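Local coordinates for RNA-binding protein HI_1333 (Haemophilus influenzae, PDB 1JO0), which probably binds RNA and is a small protein of the CRS1/YhbY (CRM) family, at residues Asn27-Gly32 against Ile63-Arg68; Ala35-Ala40 against Glu45-Lys50. All coordinates share one frame; numbering follows the deposited sequence. Where two conformers were deposited one is given.

Both contacts belong to one apolar layer of this CRM-family protein, with their centres about 11 Å apart. Interaction 2 is the deeper, laying helix 31-44 on strand 46-51, its centre about 6 Å from that of the chain; the centre of interaction 1, where the turn before the same helix meets helix 56-70, is about 11 Å from the chain centre. Ile37 of interaction 2 connects them: its CD1 lies 3.8 Å from CD1 of Ile66 and 3.9 Å from CD1 of Leu29, so the three side chains pack together. Along the chain, interaction 2 is nested inside the loop that interaction 1 closes, and strand 46-51 leads on to helix 56-70.

Interaction 1. Residues Asn27-Gly32 against Ile63-Arg68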
loop_
_atom_site.group_PDB
_atom_site.type_symbol
_atom_site.label_atom_id
_atom_site.label_comp_id
_atom_site.label_asym_id
_atom_site.label_seq_id
_atom_site.Cartn_x
_atom_site.Cartn_y
_atom_site.Cartn_z
ATOM N N ASN A 27 13.054 11.419 4.640
ATOM C CA ASN A 27 12.622 11.464 6.036
ATOM C C ASN A 27 11.824 10.222 6.404
ATOM O O ASN A 27 11.506 10.056 7.584
ATOM C CB ASN A 27 11.818 12.742 6.322
ATOM C CG ASN A 27 12.776 13.913 6.424
ATOM O OD1 ASN A 27 12.702 14.856 5.638
ATOM N ND2 ASN A 27 13.693 13.826 7.375
ATOM N N GLY A 28 11.541 9.388 5.410
ATOM C CA GLY A 28 10.892 8.115 5.663
ATOM C C GLY A 28 9.436 8.290 6.066
ATOM O O GLY A 28 8.774 9.199 5.548
ATOM N N LEU A 29 8.972 7.431 6.964
ATOM C CA LEU A 29 7.604 7.368 7.449
ATOM C C LEU A 29 7.361 8.348 8.573
ATOM O O LEU A 29 7.299 8.003 9.748
ATOM C CB LEU A 29 7.246 5.954 7.956
ATOM C CG LEU A 29 5.744 5.699 8.107
ATOM C CD1 LEU A 29 5.018 5.782 6.781
ATOM C CD2 LEU A 29 5.449 4.318 8.673
ATOM N N THR A 30 7.207 9.593 8.156
ATOM C CA THR A 30 6.864 10.613 9.112
ATOM C C THR A 30 5.390 10.548 9.486
ATOM O O THR A 30 4.604 9.821 8.889
ATOM C CB THR A 30 7.168 12.009 8.545
ATOM O OG1 THR A 30 6.331 12.175 7.383
ATOM C CG2 THR A 30 8.630 12.126 8.134
ATOM N N GLU A 31 5.052 11.335 10.511
ATOM C CA GLU A 31 3.656 11.508 10.867
ATOM C C GLU A 31 2.826 11.928 9.674
ATOM O O GLU A 31 1.743 11.439 9.363
ATOM C CB GLU A 31 3.547 12.571 11.967
ATOM C CG GLU A 31 2.648 12.173 13.098
ATOM C CD GLU A 31 1.173 12.205 12.793
ATOM O OE1 GLU A 31 0.714 12.883 11.845
ATOM O OE2 GLU A 31 0.407 11.483 13.479
ATOM N N GLY A 32 3.342 12.876 8.902
ATOM C CA GLY A 32 2.594 13.382 7.761
ATOM C C GLY A 32 2.452 12.358 6.654
ATOM O O GLY A 32 1.394 12.272 6.028
ATOM N N ILE A 63 7.865 -0.994 5.291
ATOM C CA ILE A 63 6.738 -1.866 5.048
ATOM C C ILE A 63 6.135 -2.300 6.371
ATOM O O ILE A 63 4.908 -2.282 6.596
ATOM C CB ILE A 63 7.147 -3.128 4.236
ATOM C CG1 ILE A 63 7.497 -2.815 2.802
ATOM C CG2 ILE A 63 6.073 -4.216 4.339
ATOM C CD1 ILE A 63 8.159 -3.877 1.973
ATOM N N ASN A 64 6.998 -2.770 7.260
ATOM C CA ASN A 64 6.496 -3.310 8.517
ATOM C C ASN A 64 5.741 -2.262 9.311
ATOM O O ASN A 64 4.711 -2.569 9.927
ATOM C CB ASN A 64 7.659 -3.878 9.333
ATOM C CG ASN A 64 8.235 -5.147 8.745
ATOM O OD1 ASN A 64 7.703 -5.679 7.790
ATOM N ND2 ASN A 64 9.342 -5.624 9.327
ATOM N N ALA A 65 6.264 -1.042 9.316
ATOM C CA ALA A 65 5.617 0.021 10.073
ATOM C C ALA A 65 4.262 0.390 9.459
ATOM O O ALA A 65 3.282 0.637 10.156
ATOM C CB ALA A 65 6.490 1.251 10.127
ATOM N N ILE A 66 4.215 0.494 8.138
ATOM C CA ILE A 66 2.971 0.840 7.437
ATOM C C ILE A 66 1.929 -0.223 7.774
ATOM O O ILE A 66 0.795 0.079 8.120
ATOM C CB ILE A 66 3.153 1.018 5.922
ATOM C CG1 ILE A 66 4.073 2.193 5.580
ATOM C CG2 ILE A 66 1.803 1.096 5.217
ATOM C CD1 ILE A 66 4.511 2.298 4.166
ATOM N N VAL A 67 2.262 -1.508 7.630
ATOM C CA VAL A 67 1.275 -2.552 7.880
ATOM C C VAL A 67 0.852 -2.506 9.328
ATOM O O VAL A 67 -0.327 -2.665 9.658
ATOM C CB VAL A 67 1.877 -3.913 7.483
ATOM C CG1 VAL A 67 1.046 -5.048 8.005
ATOM C CG2 VAL A 67 2.019 -3.971 5.946
ATOM N N ARG A 68 1.757 -2.312 10.277
ATOM C CA ARG A 68 1.393 -2.278 11.682
ATOM C C ARG A 68 0.410 -1.163 11.967
ATOM O O ARG A 68 -0.574 -1.347 12.646
ATOM C CB ARG A 68 2.637 -2.043 12.545
ATOM C CG ARG A 68 2.335 -2.088 14.036
ATOM C CD ARG A 68 3.591 -1.996 14.887
ATOM N NE ARG A 68 3.267 -1.828 16.304
ATOM C CZ ARG A 68 3.420 -0.771 17.067
ATOM N NH1 ARG A 68 3.935 0.370 16.635
ATOM N NH2 ARG A 68 3.054 -0.844 18.340
#
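Leu29 reaches across with both branches of its isobutyl group to overlap the flank of helix 56-70. Its CD2 methyl does the closer touching, 3.6 Å from the CB of Ala65, while CD1 rests 3.9 Å from CG1 of Ile66. CD2 is also 4.0 Å from that same CG1, which puts the methylene of Ile66 within touching distance of both ends of the leucine fork. The two longer side chains run obliquely to each other rather than alongside, and the contact is made entirely of carbon atoms. With CG of Leu29 swung opposite its own backbone N (chi1 -164°), the two methyls are carried onto Ala65 and Ile66. Ile66 holds its CG1 beside the backbone N (chi1 -64°), and this is the branch that meets the leucine. The backbones stay well apart, the CA atoms of Leu29 and Ile66 being 8.0 Å from each other.

Leu29 is the centre of an inverse gamma turn, closed by a weak hydrogen bond from Thr30 N to Gly28 O at 3.1 Å. Gly28 enters this turn with positive phi (71°). Thr30 follows as the N-cap of helix 31-44, its OG1 accepting a hydrogen bond from Val33 N, so the leucine is presented from a tight turn directly ahead of a capped helix. In this alpha/beta domain that turn lies between strand 22-24 and helix 31-44. Beyond Leu29, Ile66 continues inward onto Leu82 and Leu84 of strand 81-85, while Ala65 and Leu29 lie in the partly exposed outer portion of the seam.

Interaction 2. Residues Ala35-Ala40 against Glu45-Lys50; sequences AEIENA and ELIKVK
Ile37 and Ile47 meet with their side chains crossed at about a right angle, the CG2 methyl of Ile37 lying 4.0 Å from CD1 of Ile47. That same CD1 is 4.1 Å from the CB of Ala40, so the end of Ile47 touches two residues about one helical turn apart. Its other branch, CG2, packs 3.9 Å from Ala40 CB and approaches the carbonyl oxygen of Ala40 to 3.5 Å, a van der Waals contact with the helix backbone. With chi1 at 69°, CG1 of Ile47 is flanked by both backbone neighbours and CG2 turns beside the N; this puts CD1 against Ile37 and Ala40, and CG2 against the Ala40 carbonyl. Val49 adds a looser touch, its CG2 being 4.3 Å from CG1 of Ile37.

The axes of segments 35-40 and 46-50 run nearly antiparallel, at 154°, and approach to 9.3 Å. They belong to the helix and second strand of a beta-alpha-beta crossover, in which strand 46-51 lies parallel to strand 22-24. Ile37 also touches Val22 on that first strand and Thr70 on helix 56-70, while on its other edge strand 46-51 hydrogen-bonds with antiparallel strand 81-85, where Ile47 packs against Leu84.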
loop_
_atom_site.group_PDB
_atom_site.type_symbol
_atom_site.label_atom_id
_atom_site.label_comp_id
_atom_site.label_asym_id
_atom_site.label_seq_id
_atom_site.Cartn_x
_atom_site.Cartn_y
_atom_site.Cartn_z
ATOM N N ALA A 35 -0.178 9.935 7.635
ATOM C CA ALA A 35 -1.512 10.498 7.389
ATOM C C ALA A 35 -1.876 10.454 5.924
ATOM O O ALA A 35 -3.049 10.244 5.588
ATOM C CB ALA A 35 -1.546 11.913 7.973
ATOM N N GLU A 36 -0.940 10.653 5.035
ATOM C CA GLU A 36 -1.201 10.607 3.597
ATOM C C GLU A 36 -1.579 9.171 3.236
ATOM O O GLU A 36 -2.494 8.988 2.450
ATOM C CB GLU A 36 -0.017 11.050 2.770
ATOM C CG GLU A 36 0.374 12.543 2.772
ATOM C CD GLU A 36 1.637 12.676 1.930
ATOM O OE1 GLU A 36 2.713 13.045 2.432
ATOM O OE2 GLU A 36 1.536 12.378 0.714
ATOM N N ILE A 37 -0.904 8.186 3.813
ATOM C CA ILE A 37 -1.225 6.782 3.505
ATOM C C ILE A 37 -2.599 6.460 4.045
ATOM O O ILE A 37 -3.408 5.819 3.341
ATOM C CB ILE A 37 -0.132 5.847 4.036
ATOM C CG1 ILE A 37 1.191 6.092 3.280
ATOM C CG2 ILE A 37 -0.539 4.406 3.908
ATOM C CD1 ILE A 37 2.391 5.400 3.911
ATOM N N GLU A 38 -2.923 6.861 5.243
ATOM C CA GLU A 38 -4.278 6.626 5.759
ATOM C C GLU A 38 -5.358 7.243 4.882
ATOM O O GLU A 38 -6.353 6.626 4.591
ATOM C CB GLU A 38 -4.425 7.260 7.135
ATOM C CG GLU A 38 -3.989 6.368 8.228
ATOM C CD GLU A 38 -4.911 5.166 8.472
ATOM O OE1 GLU A 38 -4.367 4.158 8.930
ATOM O OE2 GLU A 38 -6.134 5.201 8.245
ATOM N N ASN A 39 -5.133 8.485 4.469
ATOM C CA ASN A 39 -6.060 9.207 3.633
ATOM C C ASN A 39 -6.276 8.435 2.345
ATOM O O ASN A 39 -7.370 8.263 1.828
ATOM C CB ASN A 39 -5.543 10.612 3.384
ATOM C CG ASN A 39 -6.499 11.413 2.520
ATOM O OD1 ASN A 39 -7.667 11.628 2.854
ATOM N ND2 ASN A 39 -5.992 11.879 1.396
ATOM N N ALA A 40 -5.180 8.002 1.738
ATOM C CA ALA A 40 -5.211 7.294 0.470
ATOM C C ALA A 40 -5.927 5.955 0.579
ATOM O O ALA A 40 -6.749 5.579 -0.249
ATOM C CB ALA A 40 -3.779 7.135 -0.031
ATOM N N GLU A 45 -8.770 2.549 -1.246
ATOM C CA GLU A 45 -8.689 1.139 -0.817
ATOM C C GLU A 45 -7.398 0.497 -1.320
ATOM O O GLU A 45 -6.620 -0.025 -0.496
ATOM C CB GLU A 45 -9.911 0.319 -1.281
ATOM C CG GLU A 45 -11.205 0.774 -0.650
ATOM C CD GLU A 45 -12.341 -0.128 -1.131
ATOM O OE1 GLU A 45 -12.559 -0.200 -2.350
ATOM O OE2 GLU A 45 -13.006 -0.787 -0.300
ATOM N N LEU A 46 -7.149 0.497 -2.609
ATOM C CA LEU A 46 -5.947 -0.028 -3.279
ATOM C C LEU A 46 -5.037 1.128 -3.616
ATOM O O LEU A 46 -5.471 2.036 -4.324
ATOM C CB LEU A 46 -6.302 -0.756 -4.554
ATOM C CG LEU A 46 -5.145 -1.353 -5.364
ATOM C CD1 LEU A 46 -4.400 -2.412 -4.564
ATOM C CD2 LEU A 46 -5.669 -1.905 -6.661
ATOM N N ILE A 47 -3.814 1.101 -3.099
ATOM C CA ILE A 47 -2.880 2.207 -3.294
ATOM C C ILE A 47 -1.475 1.694 -3.641
ATOM O O ILE A 47 -1.082 0.586 -3.242
ATOM C CB ILE A 47 -2.806 3.147 -2.060
ATOM C CG1 ILE A 47 -2.143 2.485 -0.850
ATOM C CG2 ILE A 47 -4.203 3.695 -1.744
ATOM C CD1 ILE A 47 -1.875 3.479 0.261
ATOM N N LYS A 48 -0.751 2.582 -4.291
ATOM C CA LYS A 48 0.691 2.430 -4.520
ATOM C C LYS A 48 1.438 3.533 -3.783
ATOM O O LYS A 48 1.116 4.688 -3.891
ATOM C CB LYS A 48 0.983 2.568 -5.985
ATOM C CG LYS A 48 0.891 1.335 -6.804
ATOM C CD LYS A 48 1.440 1.639 -8.225
ATOM C CE LYS A 48 1.321 0.408 -9.020
ATOM N NZ LYS A 48 1.547 0.711 -10.439
ATOM N N VAL A 49 2.460 3.113 -3.033
ATOM C CA VAL A 49 3.303 4.006 -2.252
ATOM C C VAL A 49 4.711 3.848 -2.820
ATOM O O VAL A 49 5.240 2.733 -2.937
ATOM C CB VAL A 49 3.306 3.646 -0.749
ATOM C CG1 VAL A 49 4.247 4.542 0.034
ATOM C CG2 VAL A 49 1.896 3.708 -0.199
ATOM N N LYS A 50 5.320 4.947 -3.222
ATOM C CA LYS A 50 6.659 4.939 -3.776
ATOM C C LYS A 50 7.670 5.103 -2.651
ATOM O O LYS A 50 7.548 6.019 -1.835
ATOM C CB LYS A 50 6.859 6.030 -4.839
ATOM C CG LYS A 50 8.128 5.885 -5.662
ATOM C CD LYS A 50 8.107 6.855 -6.849
ATOM C CE LYS A 50 9.462 6.997 -7.506
ATOM N NZ LYS A 50 9.554 6.387 -8.850
#